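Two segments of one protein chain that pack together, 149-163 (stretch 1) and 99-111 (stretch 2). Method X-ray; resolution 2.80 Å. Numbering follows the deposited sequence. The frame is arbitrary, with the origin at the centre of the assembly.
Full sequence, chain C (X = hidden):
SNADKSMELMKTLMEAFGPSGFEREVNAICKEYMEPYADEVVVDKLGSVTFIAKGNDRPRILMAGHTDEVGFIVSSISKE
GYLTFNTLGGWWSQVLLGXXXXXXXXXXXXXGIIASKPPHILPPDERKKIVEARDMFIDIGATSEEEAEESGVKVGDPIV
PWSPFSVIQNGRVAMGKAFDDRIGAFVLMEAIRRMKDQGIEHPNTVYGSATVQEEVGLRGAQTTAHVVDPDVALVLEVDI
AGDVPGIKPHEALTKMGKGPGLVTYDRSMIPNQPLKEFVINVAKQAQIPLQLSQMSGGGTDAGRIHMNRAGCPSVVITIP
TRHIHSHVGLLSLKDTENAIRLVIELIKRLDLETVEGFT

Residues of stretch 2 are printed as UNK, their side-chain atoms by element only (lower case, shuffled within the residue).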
# COMPACT_ATOMS: atom_id res chain seq x y z
N GLU C 149 32.48 -27.07 -18.02
CA GLU C 149 32.35 -28.45 -18.48
C GLU C 149 33.63 -29.26 -18.25
O GLU C 149 33.54 -30.42 -17.86
CB GLU C 149 31.94 -28.50 -19.96
CG GLU C 149 30.43 -28.44 -20.20
CD GLU C 149 30.04 -27.91 -21.58
OE1 GLU C 149 30.89 -27.92 -22.50
OE2 GLU C 149 28.89 -27.47 -21.73
N GLU C 150 34.79 -28.64 -18.43
CA GLU C 150 36.08 -29.30 -18.17
C GLU C 150 36.22 -29.87 -16.76
O GLU C 150 36.90 -30.85 -16.55
CB GLU C 150 37.25 -28.36 -18.44
CG GLU C 150 37.63 -28.27 -19.91
CD GLU C 150 38.56 -27.09 -20.20
OE1 GLU C 150 39.34 -26.67 -19.30
OE2 GLU C 150 38.49 -26.55 -21.33
N SER C 151 35.55 -29.24 -15.80
CA SER C 151 35.55 -29.73 -14.43
C SER C 151 34.73 -31.01 -14.24
O SER C 151 34.88 -31.69 -13.23
CB SER C 151 34.96 -28.65 -13.55
OG SER C 151 33.56 -28.62 -13.76
N GLY C 152 33.84 -31.31 -15.19
CA GLY C 152 33.08 -32.55 -15.18
C GLY C 152 31.61 -32.41 -14.85
O GLY C 152 30.86 -33.40 -14.81
N VAL C 153 31.17 -31.18 -14.64
CA VAL C 153 29.82 -30.91 -14.17
C VAL C 153 28.77 -31.24 -15.22
O VAL C 153 28.90 -30.91 -16.39
CB VAL C 153 29.67 -29.42 -13.78
CG1 VAL C 153 28.32 -29.14 -13.13
CG2 VAL C 153 30.78 -28.99 -12.83
N LYS C 154 27.72 -31.90 -14.77
CA LYS C 154 26.59 -32.24 -15.62
C LYS C 154 25.30 -31.94 -14.88
O LYS C 154 25.25 -31.99 -13.64
CB LYS C 154 26.63 -33.74 -16.01
CG LYS C 154 27.69 -34.18 -17.11
CD LYS C 154 27.19 -34.17 -18.55
CE LYS C 154 28.33 -34.44 -19.54
NZ LYS C 154 27.86 -34.60 -20.94
N VAL C 155 24.25 -31.61 -15.62
CA VAL C 155 22.92 -31.46 -15.03
C VAL C 155 22.57 -32.77 -14.31
O VAL C 155 22.86 -33.86 -14.81
CB VAL C 155 21.86 -31.08 -16.09
CG1 VAL C 155 20.44 -31.32 -15.58
CG2 VAL C 155 22.01 -29.62 -16.46
N GLY C 156 21.99 -32.65 -13.13
CA GLY C 156 21.70 -33.80 -12.29
C GLY C 156 22.79 -34.19 -11.29
O GLY C 156 22.57 -35.09 -10.49
N ASP C 157 23.94 -33.50 -11.30
CA ASP C 157 25.00 -33.78 -10.34
C ASP C 157 24.66 -33.25 -8.94
O ASP C 157 24.16 -32.13 -8.78
CB ASP C 157 26.34 -33.21 -10.81
CG ASP C 157 26.97 -34.05 -11.91
OD1 ASP C 157 26.35 -35.04 -12.35
OD2 ASP C 157 28.11 -33.73 -12.33
N PRO C 158 24.92 -34.07 -7.90
CA PRO C 158 24.59 -33.72 -6.51
C PRO C 158 25.57 -32.75 -5.87
O PRO C 158 26.74 -32.70 -6.23
CB PRO C 158 24.65 -35.06 -5.79
CG PRO C 158 25.67 -35.83 -6.55
CD PRO C 158 25.51 -35.42 -7.99
N ILE C 159 25.06 -31.98 -4.92
CA ILE C 159 25.82 -30.93 -4.25
C ILE C 159 25.56 -30.97 -2.75
O ILE C 159 24.41 -31.13 -2.31
CB ILE C 159 25.39 -29.54 -4.75
CG1 ILE C 159 25.34 -29.51 -6.28
CG2 ILE C 159 26.34 -28.47 -4.22
CD1 ILE C 159 24.78 -28.23 -6.86
N VAL C 160 26.61 -30.83 -1.96
CA VAL C 160 26.46 -30.70 -0.52
C VAL C 160 27.16 -29.47 0.01
O VAL C 160 28.07 -28.94 -0.62
CB VAL C 160 27.02 -31.89 0.26
CG1 VAL C 160 26.26 -33.16 -0.07
CG2 VAL C 160 28.51 -32.05 0.00
N PRO C 161 26.76 -29.03 1.20
CA PRO C 161 27.50 -28.00 1.89
C PRO C 161 28.92 -28.46 2.20
O PRO C 161 29.14 -29.64 2.43
CB PRO C 161 26.71 -27.83 3.21
CG PRO C 161 25.35 -28.36 2.93
CD PRO C 161 25.56 -29.46 1.95
N TRP C 162 29.85 -27.51 2.23
CA TRP C 162 31.20 -27.78 2.71
C TRP C 162 31.31 -27.31 4.14
O TRP C 162 31.15 -26.12 4.41
CB TRP C 162 32.21 -27.05 1.85
CG TRP C 162 33.62 -27.40 2.21
CD1 TRP C 162 34.34 -28.48 1.75
CD2 TRP C 162 34.47 -26.69 3.10
NE1 TRP C 162 35.58 -28.48 2.32
CE2 TRP C 162 35.69 -27.39 3.15
CE3 TRP C 162 34.32 -25.53 3.87
CZ2 TRP C 162 36.76 -26.97 3.95
CZ3 TRP C 162 35.39 -25.10 4.66
CH2 TRP C 162 36.59 -25.82 4.69
N SER C 163 31.59 -28.23 5.06
CA SER C 163 31.52 -27.93 6.49
C SER C 163 32.29 -28.93 7.34
O SER C 163 31.80 -30.02 7.62
CB SER C 163 30.07 -27.92 6.93
OG SER C 163 29.95 -27.43 8.25
N UNK C 99 27.99 -19.07 0.85
CA UNK C 99 28.36 -20.35 1.46
C UNK C 99 29.11 -21.27 0.50
O UNK C 99 28.84 -21.27 -0.68
o UNK C 99 27.96 -21.28 4.64
n UNK C 99 26.38 -19.92 5.45
c UNK C 99 26.98 -20.55 4.46
c UNK C 99 26.39 -20.33 3.08
c UNK C 99 27.13 -21.06 1.98
N UNK C 100 30.04 -22.05 1.04
CA UNK C 100 30.84 -22.96 0.24
C UNK C 100 30.09 -24.26 0.06
O UNK C 100 29.52 -24.80 1.00
c UNK C 100 32.15 -23.28 0.92
c UNK C 100 33.97 -22.41 2.31
c UNK C 100 36.28 -21.57 2.05
n UNK C 100 37.21 -20.67 2.37
n UNK C 100 36.59 -22.55 1.22
c UNK C 100 33.07 -22.09 1.14
n UNK C 100 35.05 -21.46 2.54
N UNK C 101 30.14 -24.77 -1.16
CA UNK C 101 29.54 -26.04 -1.47
C UNK C 101 30.53 -26.86 -2.24
O UNK C 101 31.55 -26.34 -2.71
c UNK C 101 28.25 -25.89 -2.30
c UNK C 101 28.52 -25.15 -3.61
c UNK C 101 27.17 -25.18 -1.49
N UNK C 102 30.22 -28.13 -2.39
CA UNK C 102 31.02 -29.01 -3.22
C UNK C 102 30.10 -29.92 -4.05
O UNK C 102 29.15 -30.50 -3.54
c UNK C 102 31.47 -30.42 -1.15
c UNK C 102 32.71 -30.88 -3.23
c UNK C 102 32.07 -29.80 -2.39
N UNK C 103 30.43 -30.02 -5.33
CA UNK C 103 29.66 -30.74 -6.30
C UNK C 103 30.40 -32.02 -6.62
O UNK C 103 31.61 -31.97 -6.84
c UNK C 103 28.68 -30.64 -8.61
c UNK C 103 29.58 -29.95 -7.61
c UNK C 103 29.09 -28.54 -7.36
N UNK C 104 29.70 -33.14 -6.67
CA UNK C 104 30.35 -34.39 -7.06
C UNK C 104 30.11 -34.69 -8.53
O UNK C 104 28.99 -35.00 -8.93
n UNK C 104 28.95 -38.40 -5.88
n UNK C 104 26.98 -39.52 -5.51
c UNK C 104 30.30 -37.95 -5.54
c UNK C 104 29.88 -35.56 -6.20
c UNK C 104 30.73 -36.80 -6.42
c UNK C 104 28.20 -39.18 -5.10
n UNK C 104 28.65 -39.62 -3.94
N UNK C 105 31.17 -34.57 -9.32
CA UNK C 105 31.11 -34.87 -10.75
C UNK C 105 31.73 -36.23 -11.01
O UNK C 105 32.25 -36.87 -10.10
c UNK C 105 31.89 -33.81 -11.57
o UNK C 105 33.28 -33.86 -11.24
c UNK C 105 31.36 -32.43 -11.29
N UNK C 106 31.65 -36.67 -12.27
CA UNK C 106 32.35 -37.88 -12.70
C UNK C 106 33.89 -37.73 -12.55
O UNK C 106 34.59 -38.72 -12.37
s UNK C 106 32.19 -36.86 -15.32
c UNK C 106 31.97 -38.22 -14.15
N UNK C 107 34.40 -36.50 -12.60
CA UNK C 107 35.84 -36.24 -12.41
C UNK C 107 36.25 -36.00 -10.96
O UNK C 107 37.43 -35.77 -10.71
c UNK C 107 36.82 -34.23 -15.56
c UNK C 107 36.63 -34.50 -17.04
c UNK C 107 36.07 -35.27 -14.74
n UNK C 107 37.12 -33.38 -17.90
c UNK C 107 36.27 -35.04 -13.25
N UNK C 108 35.31 -36.04 -10.03
CA UNK C 108 35.60 -35.82 -8.61
C UNK C 108 34.93 -34.59 -8.03
O UNK C 108 34.05 -34.00 -8.63
N UNK C 109 35.39 -34.19 -6.85
CA UNK C 109 34.81 -33.07 -6.11
C UNK C 109 35.20 -31.76 -6.73
O UNK C 109 36.36 -31.50 -6.99
c UNK C 109 34.84 -34.30 -3.88
c UNK C 109 32.82 -36.34 -3.03
c UNK C 109 35.28 -33.06 -4.66
se UNK C 109 32.87 -34.53 -3.82
N UNK C 110 34.22 -30.91 -6.95
CA UNK C 110 34.45 -29.56 -7.46
C UNK C 110 33.88 -28.53 -6.49
O UNK C 110 32.69 -28.56 -6.18
c UNK C 110 33.91 -27.94 -9.31
c UNK C 110 34.34 -30.37 -9.83
c UNK C 110 33.77 -29.38 -8.82
N UNK C 111 34.72 -27.62 -6.04
CA UNK C 111 34.30 -26.64 -5.05
C UNK C 111 33.70 -25.42 -5.69
O UNK C 111 34.06 -25.05 -6.80
n UNK C 111 37.09 -29.09 -2.56
c UNK C 111 37.04 -28.21 -3.62
c UNK C 111 36.02 -27.36 -3.38
c UNK C 111 36.12 -28.79 -1.71
c UNK C 111 35.48 -26.23 -4.18
n UNK C 111 35.45 -27.76 -2.19

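Position 99 carries three carbons, the last bearing one oxygen and one nitrogen, and touches nothing on stretch 1; with five side-chain atoms in an amide pattern it is Gln-99. Position 100 has three carbons, a nitrogen, then a carbon with two more nitrogens, a guanidinium, and its third carbon lies against the indole of Trp-162, so it is Arg-100. Its CD lies 3.5 Å from CE3 of Trp-162, apolar shaft against indole, while Arg-100 O accepts a hydrogen bond from Trp-162 N at 3.0 Å.

Position 101 has one carbon carrying two others, packed on Ile-159, the beta-branched pattern of valine: Val-101, whose CB is 3.7 Å from Ile-159 CG2. Position 102 repeats the three-carbon fork, one tip against Val-160, and is Val-102. It pairs with Val-160 through two hydrogen bonds, Val-102 N to Val-160 O at 2.9 Å and Val-160 N to Val-102 O at 3.0 Å. Both side chains share one face of the sheet, with Val-102 CG1 3.6 Å from Val-160 CG2. Position 103, forked again and touching Ile-159, is Val-103; it sits on the other face with Ile-159, its CG2 4.0 Å from Ile-159 CG1.

Position 104 ends in a second guanidinium after three carbons and a nitrogen, a terminal nitrogen nearing the ring of Pro-158: Arg-104. Its N donates to Pro-158 O at 3.0 Å, a backbone carbonyl that proline still offers, and its NH2 comes 4.1 Å from Pro-158 CG.

Position 105 has one carbon bearing an oxygen and a carbon, the latter against Val-153, hence Thr-105. The methyl CG2 lies 3.8 Å from Val-153 CG2, and OG1 donates to the O of position 108 at 2.7 Å, so one small residue serves packing and turn together. Position 106, a carbon then a sulfur that nears the Gly-152 carbonyl, is Cys-106; its SG is 3.7 Å from Gly-152 O. Position 107 is four carbons in a row ending in a nitrogen that reaches the Glu-150 carbonyl, Lys-107. Extended beyond chi1, it carries NZ to Glu-150 O for a 2.9 Å hydrogen bond.

Position 108 has no side-chain atoms and is Gly-108, closing the type I turn from Thr-105 with backbone angles that call for glycine. Position 109 is two carbons, a selenium and a carbon, unbranched, without contact to stretch 1: selenomethionine, Met-109. Its CA-to-CB bond points away, though the chain's end comes nearer. Position 110 is a three-carbon fork touching Ser-151, Val-110, with CG2 4.1 Å from Ser-151 CB. Position 111 has one carbon and a five-membered ring of three carbons and two nitrogens, its edge meeting the face of Trp-162 at an offset, planes at 80°: His-111.

The contact works as an antiparallel strand pairing with a turn at one end. Four backbone hydrogen bonds set the register, and side chains pair on both faces. Beyond the strand, Gly-152 fits beneath the hairpin turn: a CB there would lie 3.0 Å from both Thr-105 OG1 and Lys-107 CG, and its positive phi calls for glycine anyway. Trp-162, reaching both Arg-100 and His-111, covers the other end.

Stretch 2, residues 99-111: QRVVVRTCKGMVH
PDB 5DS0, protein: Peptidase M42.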